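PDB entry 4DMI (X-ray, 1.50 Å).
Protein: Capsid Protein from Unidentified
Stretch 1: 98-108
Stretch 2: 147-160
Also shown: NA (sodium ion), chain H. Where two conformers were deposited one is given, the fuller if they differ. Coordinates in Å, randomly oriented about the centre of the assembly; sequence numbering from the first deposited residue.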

ATOM      1  N   SER B  98     -23.331 -11.821  20.000  1.00 10.94           N
ATOM      2  CA  SER B  98     -23.965 -12.878  19.220  1.00 10.60           C
ATOM      3  C   SER B  98     -23.334 -14.230  19.516  1.00 12.98           C
ATOM      4  O   SER B  98     -22.177 -14.299  19.921  1.00 14.73           O
ATOM      5  N   GLY B  99     -24.100 -15.296  19.303  1.00 12.26           N
ATOM      6  CA  GLY B  99     -23.555 -16.640  19.341  1.00 14.19           C
ATOM      7  C   GLY B  99     -23.153 -17.160  17.968  1.00 14.94           C
ATOM      8  O   GLY B  99     -22.666 -18.284  17.855  1.00 17.23           O
ATOM      9  N   ALA B 100     -23.346 -16.347  16.932  1.00 11.63           N
ATOM     10  CA  ALA B 100     -23.089 -16.766  15.551  1.00  9.84           C
ATOM     11  C   ALA B 100     -21.678 -16.380  15.120  1.00  9.07           C
ATOM     12  O   ALA B 100     -21.375 -15.200  14.930  1.00  9.35           O
ATOM     13  N   ILE B 101     -20.821 -17.388  14.982  1.00 10.18           N
ATOM     14  CA  ILE B 101     -19.392 -17.198  14.756  1.00  9.20           C
ATOM     15  C   ILE B 101     -19.015 -17.503  13.316  1.00 10.00           C
ATOM     16  O   ILE B 101     -19.377 -18.553  12.793  1.00 11.02           O
ATOM     17  N   ALA B 102     -18.290 -16.581  12.684  1.00  7.78           N
ATOM     18  CA  ALA B 102     -17.729 -16.772  11.350  1.00  9.10           C
ATOM     19  C   ALA B 102     -16.312 -16.230  11.370  1.00  8.63           C
ATOM     20  O   ALA B 102     -16.104 -15.017  11.507  1.00  9.67           O
ATOM     21  N   VAL B 103     -15.332 -17.122  11.274  1.00  8.26           N
ATOM     22  CA  VAL B 103     -13.941 -16.730  11.473  1.00  8.38           C
ATOM     23  C   VAL B 103     -12.987 -17.379  10.492  1.00  7.43           C
ATOM     24  O   VAL B 103     -13.293 -18.419   9.886  1.00  8.74           O
ATOM     25  N   ILE B 104     -11.829 -16.750  10.331  1.00  6.27           N
ATOM     26  CA  ILE B 104     -10.657 -17.412   9.771  1.00  7.20           C
ATOM     27  C   ILE B 104      -9.761 -17.703  10.954  1.00  7.70           C
ATOM     28  O   ILE B 104      -9.517 -16.838  11.791  1.00  8.61           O
ATOM     29  N   GLU B 105      -9.256 -18.939  11.047  0.50  6.92           N
ATOM     30  CA  GLU B 105      -8.357 -19.285  12.142  0.50  7.24           C
ATOM     31  C   GLU B 105      -7.264 -20.257  11.731  0.50 13.13           C
ATOM     32  O   GLU B 105      -7.407 -21.037  10.786  0.50  7.66           O
ATOM     33  N   VAL B 106      -6.158 -20.204  12.474  1.00  7.73           N
ATOM     34  CA  VAL B 106      -5.049 -21.125  12.270  1.00  8.13           C
ATOM     35  C   VAL B 106      -4.925 -21.974  13.532  1.00 12.38           C
ATOM     36  O   VAL B 106      -5.159 -21.490  14.636  1.00 10.60           O
ATOM     37  N   THR B 107      -4.613 -23.255  13.360  1.00 10.82           N
ATOM     38  CA  THR B 107      -4.581 -24.194  14.477  1.00 10.68           C
ATOM     39  C   THR B 107      -3.571 -25.296  14.226  1.00 15.41           C
ATOM     40  O   THR B 107      -3.255 -25.606  13.077  1.00 14.15           O
ATOM     41  N   ASP B 108      -3.072 -25.885  15.306  1.00 12.47           N
ATOM     42  CA  ASP B 108      -2.273 -27.104  15.212  1.00 11.88           C
ATOM     43  C   ASP B 108      -2.959 -28.247  15.954  1.00 15.17           C
ATOM     44  O   ASP B 108      -2.372 -29.312  16.151  1.00 19.02           O
ATOM     45  N   THR B 147      -2.938 -25.947  10.362  1.00 10.08           N
ATOM     46  CA  THR B 147      -4.078 -25.888   9.442  1.00 10.33           C
ATOM     47  C   THR B 147      -4.642 -24.476   9.430  1.00 10.91           C
ATOM     48  O   THR B 147      -4.819 -23.876  10.484  1.00 12.25           O
ATOM     49  N   LEU B 148      -4.905 -23.944   8.239  1.00  8.63           N
ATOM     50  CA  LEU B 148      -5.608 -22.678   8.064  1.00  8.85           C
ATOM     51  C   LEU B 148      -7.027 -23.042   7.663  1.00 12.29           C
ATOM     52  O   LEU B 148      -7.227 -23.828   6.727  1.00 10.71           O
ATOM     53  N   GLN B 149      -8.015 -22.494   8.365  1.00  9.67           N
ATOM     54  CA  GLN B 149      -9.406 -22.892   8.135  1.00  9.81           C
ATOM     55  C   GLN B 149     -10.412 -21.751   8.253  1.00  9.46           C
ATOM     56  O   GLN B 149     -10.146 -20.714   8.862  1.00  9.56           O
ATOM     57  N   ALA B 150     -11.564 -21.951   7.627  1.00  8.56           N
ATOM     58  CA  ALA B 150     -12.703 -21.050   7.755  1.00  7.48           C
ATOM     59  C   ALA B 150     -13.740 -21.806   8.567  1.00  9.85           C
ATOM     60  O   ALA B 150     -14.000 -22.985   8.314  1.00 11.38           O
ATOM     61  N   ARG B 151     -14.345 -21.140   9.535  1.00  8.97           N
ATOM     62  CA  ARG B 151     -15.335 -21.798  10.369  1.00  8.54           C
ATOM     63  C   ARG B 151     -16.550 -20.911  10.605  1.00 11.01           C
ATOM     64  O   ARG B 151     -16.418 -19.750  11.009  1.00 10.21           O
ATOM     65  N   SER B 152     -17.728 -21.463  10.330  1.00 10.81           N
ATOM     66  CA  SER B 152     -19.007 -20.864  10.691  1.00  9.47           C
ATOM     67  C   SER B 152     -19.756 -21.854  11.563  1.00 10.56           C
ATOM     68  O   SER B 152     -19.861 -23.037  11.209  1.00 11.95           O
ATOM     69  N   ASN B 153     -20.273 -21.403  12.703  1.00 12.41           N
ATOM     70  CA  ASN B 153     -20.934 -22.329  13.631  1.00 11.52           C
ATOM     71  C   ASN B 153     -22.450 -22.317  13.516  1.00 14.15           C
ATOM     72  O   ASN B 153     -23.144 -22.911  14.343  1.00 17.61           O
ATOM     73  N   ASN B 154     -22.957 -21.646  12.490  1.00 12.64           N
ATOM     74  CA  ASN B 154     -24.383 -21.333  12.396  1.00 16.23           C
ATOM     75  C   ASN B 154     -24.798 -21.100  10.949  1.00 14.42           C
ATOM     76  O   ASN B 154     -24.057 -20.475  10.181  1.00 15.48           O
ATOM     77  N   ALA B 155     -25.986 -21.575  10.575  1.00 18.48           N
ATOM     78  CA  ALA B 155     -26.466 -21.424   9.204  1.00 16.90           C
ATOM     79  C   ALA B 155     -26.655 -19.968   8.782  1.00 18.62           C
ATOM     80  O   ALA B 155     -26.748 -19.674   7.591  1.00 18.24           O
ATOM     81  N   GLU B 156     -26.703 -19.057   9.751  1.00 14.66           N
ATOM     82  CA  GLU B 156     -26.947 -17.643   9.458  1.00 14.12           C
ATOM     83  C   GLU B 156     -25.713 -16.827   9.098  1.00 11.73           C
ATOM     84  O   GLU B 156     -25.848 -15.699   8.647  1.00 11.88           O
ATOM     85  N   VAL B 157     -24.516 -17.367   9.314  1.00  9.49           N
ATOM     86  CA  VAL B 157     -23.305 -16.597   9.034  1.00 10.02           C
ATOM     87  C   VAL B 157     -22.349 -17.348   8.119  1.00 10.35           C
ATOM     88  O   VAL B 157     -22.284 -18.578   8.156  1.00 11.57           O
ATOM     89  N   ARG B 158     -21.604 -16.609   7.299  1.00  8.49           N
ATOM     90  CA  ARG B 158     -20.702 -17.231   6.335  1.00  8.29           C
ATOM     91  C   ARG B 158     -19.279 -16.681   6.363  1.00  7.12           C
ATOM     92  O   ARG B 158     -19.027 -15.556   6.823  1.00  7.76           O
ATOM     93  N   VAL B 159     -18.349 -17.494   5.883  1.00  7.35           N
ATOM     94  CA  VAL B 159     -16.982 -17.065   5.622  1.00  6.63           C
ATOM     95  C   VAL B 159     -16.751 -17.315   4.145  1.00  7.20           C
ATOM     96  O   VAL B 159     -16.831 -18.463   3.691  1.00  9.69           O
ATOM     97  N   GLN B 160     -16.490 -16.257   3.386  1.00  6.74           N
ATOM     98  CA  GLN B 160     -16.346 -16.361   1.927  1.00  7.51           C
ATOM     99  C   GLN B 160     -15.037 -15.756   1.470  1.00  9.78           C
ATOM    100  O   GLN B 160     -14.599 -14.737   1.991  1.00 10.67           O
TER

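An asparagine side chain can stand in for a neighbouring strand, and Asn153 does so here. Where the antiparallel pairing of 102-107 with 147-152 runs out, its amide reads the backbone of the other stretch: Asn153 ND2 donates to Gly99 O (2.9 Å) while Asn153 OD1 accepts from Ile101 N (2.7 Å), both nearly linear. The p rotamer (chi1 76°) directs the carboxamide along the opposing chain, and the backbone Asn153 N still donates to Ile101 O at 3.0 Å, so one backbone bond and two side-chain bonds carry the pairing past the strand.

Within the ladder, side chains alternate between two faces of contrasting chemistry. Thr107, Glu105 and Val103 share one face with Thr147, Gln149 and Arg151, and its centre is a buried carboxylate. Glu105, chi1 p and chi2 t, bends its end towards the partner strand, where Glu105 OE2 accepts from Gln149 NE2 at 2.6 Å and forms a salt bridge with Arg151 NE at 2.9 Å; a weak bond of 3.4 Å joins Arg151 NH2 to Glu105 OE1. One acid thus engages both its directly paired residue and the next on the same face, two positions along. Gln149 has the same p, t start as Glu105, whereas Arg151 extends through t, t before turning at chi3 (p), with Glu105 OE2 near the plane of the guanidinium, at its edge. The methyls Val103 CG2 and Ile101 CG2 lie 4.1 and 4.2 Å from Arg151 NH2, giving the charged group apolar neighbours. The threonines meet through carbon, Thr107 CG2 to Thr147 CB at 4.0 Å, with Thr107 in t and Thr147 in m. A water lies 2.6 Å from Thr147 OG1 and donates a weak 3.5 Å bond to Thr107 O.

The face carrying Ala102, Ile104 and Val106 is largely apolar. Ile104, m at both chi angles, reaches Leu148 CD1 with CG2 (3.8 Å), while Ile104 CD1 meets Ala150 CB (4.1 Å) and Val159 CG1 (3.7 Å). The end of the Asn154-Val157 type I turn and the strand that follows bring two valines onto small residues: Val157 (m) sets CG1 3.7 Å from Ala100 CB, and Val159 (t) sets CG2 3.7 Å from Ala102 CB. Ser152, on this same face, donates from OG to Val157 O (2.7 Å), tying the strand to the turn's end. Within the turn, Asn154 OD1 accepts from Glu156 N at 2.8 Å. Ala155 O coordinates the sodium ion NA at 2.3 Å, clear of the packed interface.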

ATOM      1  CB  SER B  98     -23.809 -12.589  17.724  1.00  9.91           C
ATOM      2  OG  SER B  98     -24.493 -13.554  16.944  1.00 12.14           O
ATOM      3  CB  ALA B 100     -24.139 -16.177  14.595  1.00 10.16           C
ATOM      4  CB  ILE B 101     -18.594 -18.139  15.670  1.00 12.79           C
ATOM      5  CG1 ILE B 101     -18.899 -17.819  17.134  1.00 13.73           C
ATOM      6  CG2 ILE B 101     -17.097 -18.063  15.365  1.00 13.82           C
ATOM      7  CD1 ILE B 101     -18.266 -18.794  18.128  1.00 18.13           C
ATOM      8  CB  ALA B 102     -18.558 -16.045  10.318  1.00  9.75           C
ATOM      9  CB  VAL B 103     -13.439 -17.067  12.905  1.00  8.40           C
ATOM     10  CG1 VAL B 103     -14.204 -16.270  13.964  1.00 10.81           C
ATOM     11  CG2 VAL B 103     -13.530 -18.567  13.184  1.00  7.48           C
ATOM     12  CB  ILE B 104      -9.896 -16.491   8.798  1.00  6.44           C
ATOM     13  CG1 ILE B 104     -10.757 -16.202   7.560  1.00  7.41           C
ATOM     14  CG2 ILE B 104      -8.560 -17.118   8.388  1.00  7.18           C
ATOM     15  CD1 ILE B 104     -10.862 -17.383   6.562  1.00  7.20           C
ATOM     16  CB  GLU B 105      -9.136 -19.846  13.336  0.50 12.71           C
ATOM     17  CG  GLU B 105      -9.867 -21.141  13.040  0.50  8.14           C
ATOM     18  CD  GLU B 105     -10.928 -21.453  14.072  0.50 15.58           C
ATOM     19  OE1 GLU B 105     -11.175 -20.580  14.929  0.50 15.57           O
ATOM     20  OE2 GLU B 105     -11.503 -22.568  14.026  0.50 16.19           O
ATOM     21  CB  VAL B 106      -3.733 -20.385  11.925  1.00 10.24           C
ATOM     22  CG1 VAL B 106      -3.358 -19.370  12.996  1.00 10.65           C
ATOM     23  CG2 VAL B 106      -2.599 -21.379  11.698  1.00 19.83           C
ATOM     24  CB  THR B 107      -5.971 -24.843  14.699  1.00 11.77           C
ATOM     25  OG1 THR B 107      -5.951 -25.659  15.877  1.00 14.96           O
ATOM     26  CG2 THR B 107      -6.369 -25.713  13.506  1.00 18.02           C
ATOM     27  CB  ASP B 108      -0.861 -26.889  15.766  1.00 14.47           C
ATOM     28  CG  ASP B 108      -0.853 -26.459  17.237  1.00 14.33           C
ATOM     29  OD1 ASP B 108      -1.940 -26.341  17.845  1.00 16.24           O
ATOM     30  OD2 ASP B 108       0.253 -26.227  17.777  1.00 18.81           O
ATOM     31  CB  THR B 147      -5.183 -26.867   9.873  1.00 12.35           C
ATOM     32  OG1 THR B 147      -4.668 -28.210   9.880  1.00 16.46           O
ATOM     33  CG2 THR B 147      -6.398 -26.785   8.949  1.00 16.21           C
ATOM     34  CB  LEU B 148      -4.947 -21.854   6.963  1.00  9.96           C
ATOM     35  CG  LEU B 148      -5.645 -20.575   6.503  1.00  9.47           C
ATOM     36  CD1 LEU B 148      -5.662 -19.527   7.610  1.00 11.83           C
ATOM     37  CD2 LEU B 148      -4.951 -20.061   5.255  1.00 11.43           C
ATOM     38  CB  GLN B 149      -9.785 -24.043   9.088  1.00 10.11           C
ATOM     39  CG  GLN B 149      -9.811 -23.623  10.558  1.00 10.74           C
ATOM     40  CD  GLN B 149      -9.928 -24.794  11.530  1.00 15.49           C
ATOM     41  OE1 GLN B 149      -9.632 -25.942  11.191  1.00 15.88           O
ATOM     42  NE2 GLN B 149     -10.375 -24.502  12.747  1.00 19.54           N
ATOM     43  CB  ALA B 150     -13.248 -20.719   6.394  1.00  9.10           C
ATOM     44  CB  ARG B 151     -14.712 -22.206  11.707  1.00 11.67           C
ATOM     45  CG  ARG B 151     -15.682 -22.895  12.653  1.00 12.76           C
ATOM     46  CD  ARG B 151     -14.958 -23.475  13.858  1.00 13.26           C
ATOM     47  NE  ARG B 151     -14.328 -22.441  14.677  1.00 13.85           N
ATOM     48  CZ  ARG B 151     -14.917 -21.844  15.710  1.00 14.64           C
ATOM     49  NH1 ARG B 151     -16.157 -22.169  16.055  1.00 16.12           N
ATOM     50  NH2 ARG B 151     -14.262 -20.927  16.400  1.00 17.03           N
ATOM     51  CB  SER B 152     -19.839 -20.579   9.445  1.00 10.95           C
ATOM     52  OG  SER B 152     -21.220 -20.514   9.783  1.00 11.48           O
ATOM     53  CB  ASN B 153     -20.533 -22.031  15.080  1.00 12.43           C
ATOM     54  CG  ASN B 153     -21.224 -20.793  15.635  1.00 14.11           C
ATOM     55  OD1 ASN B 153     -21.748 -19.967  14.886  1.00 13.39           O
ATOM     56  ND2 ASN B 153     -21.234 -20.668  16.957  1.00 15.97           N
ATOM     57  CB  ASN B 154     -24.669 -20.072  13.224  1.00 19.56           C
ATOM     58  CG  ASN B 154     -26.154 -19.809  13.415  1.00 24.96           C
ATOM     59  OD1 ASN B 154     -26.854 -19.413  12.483  1.00 27.00           O
ATOM     60  ND2 ASN B 154     -26.634 -20.005  14.636  1.00 31.51           N
ATOM     61  CB  ALA B 155     -27.768 -22.196   9.011  1.00 18.43           C
ATOM     62  CB  GLU B 156     -27.669 -16.958  10.625  1.00 16.33           C
ATOM     63  CG  GLU B 156     -29.083 -17.485  10.887  1.00 19.21           C
ATOM     64  CD  GLU B 156     -29.793 -16.719  11.986  1.00 29.43           C
ATOM     65  OE1 GLU B 156     -29.159 -15.833  12.597  1.00 32.10           O
ATOM     66  OE2 GLU B 156     -30.981 -17.006  12.241  1.00 33.53           O
ATOM     67  CB  VAL B 157     -22.565 -16.177  10.329  1.00 11.48           C
ATOM     68  CG1 VAL B 157     -23.389 -15.180  11.103  1.00 13.05           C
ATOM     69  CG2 VAL B 157     -22.213 -17.390  11.206  1.00 11.68           C
ATOM     70  CB  ARG B 158     -21.270 -17.127   4.905  1.00  8.77           C
ATOM     71  CG  ARG B 158     -22.531 -17.945   4.698  1.00 11.92           C
ATOM     72  CD  ARG B 158     -22.924 -18.041   3.237  1.00 14.02           C
ATOM     73  NE  ARG B 158     -24.136 -18.851   3.101  1.00 14.72           N
ATOM     74  CZ  ARG B 158     -24.235 -19.950   2.358  1.00 14.54           C
ATOM     75  NH1 ARG B 158     -23.207 -20.371   1.634  1.00 16.64           N
ATOM     76  NH2 ARG B 158     -25.380 -20.613   2.320  1.00 17.79           N
ATOM     77  CB  VAL B 159     -15.952 -17.869   6.445  1.00  8.41           C
ATOM     78  CG1 VAL B 159     -14.526 -17.395   6.131  1.00  7.25           C
ATOM     79  CG2 VAL B 159     -16.245 -17.748   7.939  1.00 12.44           C
ATOM     80  CB  GLN B 160     -17.513 -15.662   1.219  1.00  7.69           C
ATOM     81  CG  GLN B 160     -18.857 -16.284   1.540  1.00 11.90           C
ATOM     82  CD  GLN B 160     -20.020 -15.559   0.901  1.00 13.52           C
ATOM     83  OE1 GLN B 160     -19.952 -14.355   0.639  1.00 11.72           O
ATOM     84  NE2 GLN B 160     -21.098 -16.286   0.654  1.00 15.06           N
TER
HETATM   85 NA    NA H 201     -27.909 -19.677   5.612  1.00 30.00          NA
HETATM   86  O   HOH W   1      -3.663 -28.941  12.181  1.00 23.07           O
HETATM   87  O   HOH W   2     -29.751 -19.162   6.774  1.00 29.19           O
HETATM   88  O   HOH W   3     -29.012 -21.720   5.840  1.00 34.35           O